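Local coordinates for activated BY transcription factor SSRB (Salmonella enterica, PDB 2WNW), which is a glycosyl hydrolase family 30 protein, named for its activation by a transcription factor, that combines a TIM-barrel domain with a beta-sandwich domain, at residues E232-I237 with D287-F292; D243-W248 with Q279-C284. All coordinates share one frame; numbering follows the deposited sequence.

Interaction 1: E232-I237 with D287-F292; sequences EMEIYI and DKKLLF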
loop_
_atom_site.group_PDB
_atom_site.type_symbol
_atom_site.label_atom_id
_atom_site.label_comp_id
_atom_site.label_asym_id
_atom_site.label_seq_id
_atom_site.Cartn_x
_atom_site.Cartn_y
_atom_site.Cartn_z
ATOM N N GLU A 232 -29.831 -10.692 -13.081
ATOM C CA GLU A 232 -28.620 -10.892 -12.290
ATOM C C GLU A 232 -27.297 -10.614 -12.999
ATOM O O GLU A 232 -26.231 -10.758 -12.404
ATOM C CB GLU A 232 -28.618 -12.312 -11.723
ATOM C CG GLU A 232 -29.803 -12.581 -10.808
ATOM C CD GLU A 232 -29.809 -13.990 -10.249
ATOM O OE1 GLU A 232 -30.715 -14.303 -9.447
ATOM O OE2 GLU A 232 -28.913 -14.781 -10.611
ATOM N N MET A 233 -27.367 -10.212 -14.261
ATOM C CA MET A 233 -26.168 -9.899 -15.037
ATOM C C MET A 233 -25.380 -8.770 -14.368
ATOM O O MET A 233 -25.964 -7.779 -13.926
ATOM C CB MET A 233 -26.569 -9.454 -16.444
ATOM C CG MET A 233 -25.405 -9.101 -17.357
ATOM S SD MET A 233 -24.492 -10.565 -17.855
ATOM C CE MET A 233 -25.535 -11.175 -19.194
ATOM N N GLU A 234 -24.059 -8.915 -14.285
ATOM C CA GLU A 234 -23.244 -7.855 -13.701
ATOM C C GLU A 234 -22.764 -6.979 -14.850
ATOM O O GLU A 234 -22.466 -7.483 -15.934
ATOM C CB GLU A 234 -22.011 -8.412 -12.972
ATOM C CG GLU A 234 -22.285 -9.324 -11.788
ATOM C CD GLU A 234 -21.027 -9.598 -10.977
ATOM O OE1 GLU A 234 -19.915 -9.482 -11.538
ATOM O OE2 GLU A 234 -21.145 -9.937 -9.781
ATOM N N ILE A 235 -22.702 -5.673 -14.622
ATOM C CA ILE A 235 -22.215 -4.755 -15.644
ATOM C C ILE A 235 -21.068 -3.929 -15.073
ATOM O O ILE A 235 -21.189 -3.335 -13.996
ATOM C CB ILE A 235 -23.317 -3.797 -16.141
ATOM C CG1 ILE A 235 -24.428 -4.591 -16.841
ATOM C CG2 ILE A 235 -22.719 -2.783 -17.115
ATOM C CD1 ILE A 235 -25.575 -3.724 -17.361
ATOM N N TYR A 236 -19.952 -3.915 -15.794
ATOM C CA TYR A 236 -18.765 -3.166 -15.388
ATOM C C TYR A 236 -18.507 -2.027 -16.366
ATOM O O TYR A 236 -18.831 -2.132 -17.551
ATOM C CB TYR A 236 -17.534 -4.083 -15.367
ATOM C CG TYR A 236 -17.551 -5.128 -14.278
ATOM C CD1 TYR A 236 -16.901 -4.906 -13.062
ATOM C CD2 TYR A 236 -18.243 -6.324 -14.449
ATOM C CE1 TYR A 236 -16.945 -5.854 -12.039
ATOM C CE2 TYR A 236 -18.296 -7.278 -13.436
ATOM C CZ TYR A 236 -17.647 -7.036 -12.237
ATOM O OH TYR A 236 -17.715 -7.977 -11.233
ATOM N N ILE A 237 -17.934 -0.937 -15.860
ATOM C CA ILE A 237 -17.590 0.205 -16.695
ATOM C C ILE A 237 -16.081 0.451 -16.591
ATOM O O ILE A 237 -15.386 -0.248 -15.848
ATOM C CB ILE A 237 -18.369 1.482 -16.286
ATOM C CG1 ILE A 237 -18.133 1.806 -14.811
ATOM C CG2 ILE A 237 -19.863 1.288 -16.563
ATOM C CD1 ILE A 237 -18.752 3.127 -14.380
ATOM N N ASP A 287 -19.367 -1.607 -1.658
ATOM C CA ASP A 287 -20.313 -2.564 -2.222
ATOM C C ASP A 287 -20.157 -2.803 -3.720
ATOM O O ASP A 287 -20.892 -3.605 -4.298
ATOM C CB ASP A 287 -21.753 -2.137 -1.915
ATOM C CG ASP A 287 -22.016 -1.993 -0.424
ATOM O OD1 ASP A 287 -21.554 -2.857 0.353
ATOM O OD2 ASP A 287 -22.693 -1.019 -0.029
ATOM N N LYS A 288 -19.209 -2.114 -4.351
ATOM C CA LYS A 288 -18.976 -2.295 -5.783
ATOM C C LYS A 288 -17.759 -3.185 -5.993
ATOM O O LYS A 288 -16.941 -3.345 -5.090
ATOM C CB LYS A 288 -18.761 -0.944 -6.467
ATOM C CG LYS A 288 -19.990 -0.047 -6.434
ATOM C CD LYS A 288 -21.195 -0.750 -7.042
ATOM C CE LYS A 288 -22.439 0.121 -6.989
ATOM N NZ LYS A 288 -23.638 -0.628 -7.460
ATOM N N LYS A 289 -17.646 -3.774 -7.179
ATOM C CA LYS A 289 -16.522 -4.653 -7.472
ATOM C C LYS A 289 -15.470 -3.967 -8.329
ATOM O O LYS A 289 -15.798 -3.221 -9.249
ATOM C CB LYS A 289 -17.019 -5.924 -8.165
ATOM C CG LYS A 289 -17.930 -6.769 -7.284
ATOM C CD LYS A 289 -18.293 -8.092 -7.934
ATOM C CE LYS A 289 -19.133 -8.950 -6.998
ATOM N NZ LYS A 289 -19.447 -10.282 -7.604
ATOM N N LEU A 290 -14.204 -4.219 -8.004
ATOM C CA LEU A 290 -13.077 -3.646 -8.734
ATOM C C LEU A 290 -12.332 -4.827 -9.345
ATOM O O LEU A 290 -11.437 -5.406 -8.737
ATOM C CB LEU A 290 -12.176 -2.866 -7.777
ATOM C CG LEU A 290 -12.906 -1.759 -7.005
ATOM C CD1 LEU A 290 -11.954 -1.113 -6.004
ATOM C CD2 LEU A 290 -13.450 -0.717 -7.977
ATOM N N LEU A 291 -12.724 -5.166 -10.564
ATOM C CA LEU A 291 -12.183 -6.311 -11.280
ATOM C C LEU A 291 -11.015 -6.053 -12.227
ATOM O O LEU A 291 -11.070 -5.142 -13.054
ATOM C CB LEU A 291 -13.327 -6.959 -12.066
ATOM C CG LEU A 291 -13.047 -8.093 -13.050
ATOM C CD1 LEU A 291 -12.638 -9.344 -12.291
ATOM C CD2 LEU A 291 -14.298 -8.352 -13.882
ATOM N N PHE A 292 -9.961 -6.858 -12.107
ATOM C CA PHE A 292 -8.833 -6.738 -13.028
ATOM C C PHE A 292 -9.299 -7.573 -14.216
ATOM O O PHE A 292 -9.417 -8.797 -14.113
ATOM C CB PHE A 292 -7.553 -7.345 -12.453
ATOM C CG PHE A 292 -6.429 -7.393 -13.446
ATOM C CD1 PHE A 292 -5.746 -6.233 -13.798
ATOM C CD2 PHE A 292 -6.105 -8.583 -14.091
ATOM C CE1 PHE A 292 -4.754 -6.258 -14.788
ATOM C CE2 PHE A 292 -5.115 -8.616 -15.081
ATOM C CZ PHE A 292 -4.443 -7.444 -15.427
#

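Interaction 2: D243-W248 with Q279-C284; sequences DGLVDW and QYLAQC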
loop_
_atom_site.group_PDB
_atom_site.type_symbol
_atom_site.label_atom_id
_atom_site.label_comp_id
_atom_site.label_asym_id
_atom_site.label_seq_id
_atom_site.Cartn_x
_atom_site.Cartn_y
_atom_site.Cartn_z
ATOM N N ASP A 243 -4.684 4.253 -14.033
ATOM C CA ASP A 243 -4.404 5.671 -13.804
ATOM C C ASP A 243 -5.638 6.586 -13.844
ATOM O O ASP A 243 -5.631 7.661 -13.244
ATOM C CB ASP A 243 -3.361 6.160 -14.810
ATOM C CG ASP A 243 -3.863 6.103 -16.236
ATOM O OD1 ASP A 243 -4.382 7.129 -16.728
ATOM O OD2 ASP A 243 -3.748 5.027 -16.858
ATOM N N GLY A 244 -6.694 6.164 -14.536
ATOM C CA GLY A 244 -7.889 6.995 -14.620
ATOM C C GLY A 244 -9.079 6.448 -13.854
ATOM O O GLY A 244 -10.212 6.915 -14.009
ATOM N N LEU A 245 -8.811 5.465 -13.006
ATOM C CA LEU A 245 -9.837 4.795 -12.213
ATOM C C LEU A 245 -10.714 5.696 -11.330
ATOM O O LEU A 245 -11.945 5.685 -11.443
ATOM C CB LEU A 245 -9.159 3.725 -11.354
ATOM C CG LEU A 245 -9.937 2.496 -10.894
ATOM C CD1 LEU A 245 -10.670 1.863 -12.064
ATOM C CD2 LEU A 245 -8.950 1.506 -10.275
ATOM N N VAL A 246 -10.090 6.470 -10.449
ATOM C CA VAL A 246 -10.847 7.334 -9.549
ATOM C C VAL A 246 -11.624 8.438 -10.265
ATOM O O VAL A 246 -12.795 8.676 -9.953
ATOM C CB VAL A 246 -9.926 7.955 -8.475
ATOM C CG1 VAL A 246 -10.718 8.908 -7.593
ATOM C CG2 VAL A 246 -9.311 6.845 -7.623
ATOM N N ASP A 247 -10.985 9.106 -11.223
ATOM C CA ASP A 247 -11.646 10.184 -11.960
ATOM C C ASP A 247 -12.939 9.710 -12.625
ATOM O O ASP A 247 -13.972 10.381 -12.556
ATOM C CB ASP A 247 -10.718 10.763 -13.037
ATOM C CG ASP A 247 -9.478 11.432 -12.459
ATOM O OD1 ASP A 247 -9.595 12.137 -11.436
ATOM O OD2 ASP A 247 -8.382 11.266 -13.045
ATOM N N TRP A 248 -12.870 8.552 -13.274
ATOM C CA TRP A 248 -14.018 7.982 -13.971
ATOM C C TRP A 248 -15.110 7.538 -13.009
ATOM O O TRP A 248 -16.290 7.837 -13.209
ATOM C CB TRP A 248 -13.559 6.792 -14.808
ATOM C CG TRP A 248 -14.526 6.359 -15.860
ATOM C CD1 TRP A 248 -15.418 5.327 -15.784
ATOM C CD2 TRP A 248 -14.626 6.881 -17.186
ATOM N NE1 TRP A 248 -16.057 5.165 -16.992
ATOM C CE2 TRP A 248 -15.590 6.108 -17.869
ATOM C CE3 TRP A 248 -13.988 7.927 -17.869
ATOM C CZ2 TRP A 248 -15.932 6.346 -19.205
ATOM C CZ3 TRP A 248 -14.327 8.163 -19.199
ATOM C CH2 TRP A 248 -15.289 7.375 -19.850
ATOM N N GLN A 279 -7.430 0.995 -3.997
ATOM C CA GLN A 279 -7.694 1.078 -2.564
ATOM C C GLN A 279 -8.668 2.190 -2.182
ATOM O O GLN A 279 -9.549 1.986 -1.344
ATOM C CB GLN A 279 -6.385 1.256 -1.794
ATOM C CG GLN A 279 -6.568 1.202 -0.290
ATOM C CD GLN A 279 -5.326 0.723 0.419
ATOM O OE1 GLN A 279 -4.299 1.405 0.427
ATOM N NE2 GLN A 279 -5.405 -0.465 1.011
ATOM N N TYR A 280 -8.516 3.360 -2.794
ATOM C CA TYR A 280 -9.408 4.479 -2.502
ATOM C C TYR A 280 -10.848 4.108 -2.861
ATOM O O TYR A 280 -11.773 4.359 -2.092
ATOM C CB TYR A 280 -8.994 5.725 -3.296
ATOM C CG TYR A 280 -9.778 6.973 -2.930
ATOM C CD1 TYR A 280 -9.594 7.601 -1.697
ATOM C CD2 TYR A 280 -10.704 7.523 -3.815
ATOM C CE1 TYR A 280 -10.312 8.747 -1.355
ATOM C CE2 TYR A 280 -11.429 8.668 -3.483
ATOM C CZ TYR A 280 -11.227 9.275 -2.255
ATOM O OH TYR A 280 -11.938 10.408 -1.924
ATOM N N LEU A 281 -11.038 3.519 -4.037
ATOM C CA LEU A 281 -12.380 3.130 -4.460
ATOM C C LEU A 281 -12.925 1.987 -3.611
ATOM O O LEU A 281 -14.135 1.878 -3.400
ATOM C CB LEU A 281 -12.390 2.724 -5.940
ATOM C CG LEU A 281 -12.142 3.831 -6.973
ATOM C CD1 LEU A 281 -12.454 3.281 -8.362
ATOM C CD2 LEU A 281 -13.024 5.042 -6.686
ATOM N N ALA A 282 -12.031 1.130 -3.126
ATOM C CA ALA A 282 -12.449 0.009 -2.295
ATOM C C ALA A 282 -13.017 0.545 -0.982
ATOM O O ALA A 282 -13.916 -0.054 -0.393
ATOM C CB ALA A 282 -11.265 -0.911 -2.017
ATOM N N GLN A 283 -12.495 1.679 -0.531
ATOM C CA GLN A 283 -12.959 2.281 0.714
ATOM C C GLN A 283 -14.197 3.152 0.489
ATOM O O GLN A 283 -15.081 3.210 1.341
ATOM C CB GLN A 283 -11.827 3.103 1.342
ATOM C CG GLN A 283 -10.551 2.291 1.563
ATOM C CD GLN A 283 -9.362 3.136 1.993
ATOM O OE1 GLN A 283 -9.110 4.208 1.435
ATOM N NE2 GLN A 283 -8.612 2.646 2.976
ATOM N N CYS A 284 -14.260 3.814 -0.666
ATOM C CA CYS A 284 -15.387 4.684 -1.000
ATOM C C CYS A 284 -16.599 3.942 -1.565
ATOM O O CYS A 284 -17.740 4.358 -1.359
ATOM C CB CYS A 284 -14.942 5.758 -1.998
ATOM S SG CYS A 284 -13.787 6.969 -1.306
#

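Interaction 1: E232-I237 with D287-F292
Glu234 and Lys289 reach each other through first torsions of the same kind: each CG stands anti to its own carbonyl carbon (chi1 -62° in Glu234), and beyond CG both chains run extended, crossing at about a right angle. Their ends form a salt bridge, Lys289 NZ lying 2.8 Å from Glu234 OE2 and using the syn lone pair of that oxygen. The other carboxylate oxygen is taken from within the same strand: Tyr236 OH donates to Glu234 OE1 over 2.7 Å, arriving 37° out of the carboxylate plane.

The tyrosine is also held from the side of 287-292. The methylene chain of Lys289 runs past the phenol, its CD 3.4 Å from Tyr236 OH. Leu291 CD2 sits over one face of the Tyr236 ring, 4.0 Å from the centroid, a CH-pi contact displaced toward the rim. Leu291 CB meets Tyr236 CE1 at 3.8 Å.

Strands 234-239 and 289-294 are not sheet neighbours in the TIM barrel; strand 264-268 lies between them, and the axes of the short strand pieces 234-237 and 289-292 come within 8.8 Å and lie at 72°. The side chains therefore meet inside the barrel, where Met140 also packs on Tyr236 and Leu291. Lys138 makes a second salt bridge to Glu234 OE1, and Asp46 one to Lys289 NZ. The chemistry is that of an alternating charge network at the N-terminal ends of the strands: both carboxylate oxygens of Glu234 are engaged, which fixes its rotation and probably favours the ionised form.

Interaction 2: D243-W248 with Q279-C284
Two outer helices of the TIM barrel, 245-252 and 275-284, pack against each other here through a small apolar interface. Leu245 and Val246, in the first turn of one helix, meet Tyr280 and Leu281 near the C-terminal end of the other. Leu281 reaches across to both partners: its CD1 comes 3.7 Å from Leu245 CG, while its CG lies 4.2 Å from Val246 CG2. Both methyls of Val246 touch the Tyr280 ring. Val246 CG1, anti to the backbone N (chi1 177°), approaches it obliquely, 4.0 Å from Tyr280 CD2; CG2 touches the same ring atom and also reaches Leu281. No hydrogen bond crosses between the two segments, and the contact is apolar packing. One ring face of Tyr280 carries Cys284 SG from the following turn, 3.5 Å above the plane and toward the rim.

A polar link between these helices comes one turn earlier in 275-284. Gln277 accepts from Val246 N through OE1 and donates to Asp243 O through NE2, bridging the start of helix 245-252, where Gly244 occupies the N-cap. The outer side of the contact meets the second subunit: Asp247 forms a salt bridge with Arg39 of that subunit, whose His40 ring meets Tyr280. Toward the barrel, Leu281 rests on Leu290 of strand 289-294, so the pair of helices is held between the barrel wall and the dimer interface.

In the fold
The two interactions have centres about 14 Å apart and occupy successive layers of one TIM barrel: interaction 1 lies within the ring of strands, interaction 2 among the helices outside it. In chain order strand 234-239 leads into helix 245-252, and helix 275-284 leads into strand 289-294, so interaction 2 falls between the two halves of interaction 1. The layers also touch directly. Leu290, on the strand of Lys289 and Leu291, packs its CD1 3.6 Å from Ala282 N, and Ile237 CD1 meets Trp248 CD1. Together the contacts link the barrel interior, through its wall, to the helices facing the second subunit.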